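Local coordinates for protein tryparedoxin (Crithidia fasciculata, PDB 1O8X) that probably acts as a thioredoxin-like oxidoreductase, passing electrons through a redox-active disulfide in the trypanosomatid response to oxidative stress, at residues G19-E22 against V23-A27. The protein carries 1 engineered substitution. Sequence-based numbering, arbitrary orientation.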
loop_
_atom_site.group_PDB
_atom_site.type_symbol
_atom_site.label_atom_id
_atom_site.label_comp_id
_atom_site.label_asym_id
_atom_site.label_seq_id
_atom_site.Cartn_x
_atom_site.Cartn_y
_atom_site.Cartn_z
ATOM N N GLY A 19 5.784 11.171 -11.489
ATOM C CA GLY A 19 4.542 11.798 -11.883
ATOM C C GLY A 19 3.378 11.313 -11.043
ATOM O O GLY A 19 3.545 10.930 -9.880
ATOM N N GLU A 20 2.194 11.336 -11.642
ATOM C CA GLU A 20 0.959 10.978 -10.956
ATOM C C GLU A 20 0.063 10.111 -11.833
ATOM O O GLU A 20 0.155 10.141 -13.065
ATOM C CB GLU A 20 0.200 12.248 -10.554
ATOM C CG GLU A 20 0.845 13.063 -9.441
ATOM C CD GLU A 20 0.037 14.294 -9.043
ATOM O OE1 GLU A 20 -0.469 15.004 -9.937
ATOM O OE2 GLU A 20 -0.094 14.556 -7.823
ATOM N N VAL A 21 -0.805 9.335 -11.183
ATOM C CA VAL A 21 -1.922 8.655 -11.844
ATOM C C VAL A 21 -3.222 9.039 -11.140
ATOM O O VAL A 21 -3.208 9.460 -9.977
ATOM C CB VAL A 21 -1.796 7.104 -11.847
ATOM C CG1 VAL A 21 -0.542 6.652 -12.533
ATOM C CG2 VAL A 21 -1.838 6.533 -10.431
ATOM N N GLU A 22 -4.342 8.898 -11.844
ATOM C CA GLU A 22 -5.656 9.136 -11.252
ATOM C C GLU A 22 -6.092 7.950 -10.387
ATOM O O GLU A 22 -5.878 6.792 -10.747
ATOM C CB GLU A 22 -6.702 9.426 -12.343
ATOM C CG GLU A 22 -6.445 10.735 -13.086
ATOM C CD GLU A 22 -7.562 11.142 -14.038
ATOM O OE1 GLU A 22 -7.969 10.319 -14.886
ATOM O OE2 GLU A 22 -8.020 12.310 -13.962
ATOM N N VAL A 23 -6.703 8.250 -9.247
ATOM C CA VAL A 23 -7.247 7.199 -8.384
ATOM C C VAL A 23 -8.265 6.338 -9.153
ATOM O O VAL A 23 -8.399 5.133 -8.895
ATOM C CB VAL A 23 -7.815 7.798 -7.079
ATOM C CG1 VAL A 23 -8.589 6.773 -6.267
ATOM C CG2 VAL A 23 -6.679 8.382 -6.248
ATOM N N LYS A 24 -8.943 6.949 -10.129
ATOM C CA LYS A 24 -9.879 6.238 -11.006
ATOM C C LYS A 24 -9.262 5.057 -11.762
ATOM O O LYS A 24 -9.969 4.119 -12.124
ATOM C CB LYS A 24 -10.502 7.207 -12.029
ATOM C CG LYS A 24 -11.569 8.126 -11.471
ATOM C CD LYS A 24 -12.263 8.908 -12.583
ATOM C CE LYS A 24 -13.195 9.979 -12.010
ATOM N NZ LYS A 24 -14.536 9.424 -11.639
ATOM N N SER A 25 -7.953 5.103 -12.007
ATOM C CA SER A 25 -7.266 4.043 -12.741
ATOM C C SER A 25 -7.206 2.728 -11.950
ATOM O O SER A 25 -6.806 1.698 -12.491
ATOM C CB SER A 25 -5.844 4.486 -13.134
ATOM O OG SER A 25 -5.000 4.574 -12.001
ATOM N N LEU A 26 -7.588 2.769 -10.670
ATOM C CA LEU A 26 -7.584 1.573 -9.829
ATOM C C LEU A 26 -8.881 0.752 -9.920
ATOM O O LEU A 26 -9.016 -0.267 -9.260
ATOM C CB LEU A 26 -7.311 1.984 -8.383
ATOM C CG LEU A 26 -5.950 2.661 -8.148
ATOM C CD1 LEU A 26 -5.678 2.918 -6.678
ATOM C CD2 LEU A 26 -4.816 1.870 -8.771
ATOM N N ALA A 27 -9.830 1.186 -10.752
ATOM C CA ALA A 27 -11.110 0.489 -10.897
ATOM C C ALA A 27 -10.959 -1.021 -11.072
ATOM O O ALA A 27 -10.198 -1.492 -11.921
ATOM C CB ALA A 27 -11.871 1.076 -12.084
#
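Val21 sets its CG2 methyl beside the hydroxyl of Ser25, at the bend where the edge strand 19-22 runs straight into the short 3-10 segment 23-26. The touch is light: CG2 of Val21 stands 4.0 Å from OG of Ser25, placed there by a chi1 of -59° that leaves the other methyl, CG1, anti to the carbonyl carbon. The same side chain also rests on Arg16 and Leu87, while the backbone of Val21 pairs with Leu14 of strand 13-16.

Glu22, the last residue of the strand, supplies the acceptor that ties the corner together. Its carbonyl O takes two hydrogen bonds from Ser25. The hydroxyl OG donates to Glu22 O over 2.7 Å and approaches almost head-on, with a C=O...OG angle of 165°. Ser25 N reaches the same oxygen at 3.0 Å through a fairly straight N-H, but from well above the carbonyl plane. With chi1 at 70°, OG of Ser25 sits between its own backbone N and carbonyl carbon, which brings it onto the oxygen that Ser25 N also binds, and the side chain and main chain of one residue grip a single atom. Beside this, CB of Glu22 lies 4.4 Å from CB of Lys24, a loose approach on the exposed side.

The segment winds on through a backbone bond from Leu26 N to Val23 O (3.1 Å), and the side chains of Val23 and Leu26 both settle on Leu4 and Leu14. The result is a short 3-10 segment, its first i to i+3 bond reinforced by a serine hydroxyl, that leads from an outermost strand of the thioredoxin-fold sheet toward the inner strand 30-36.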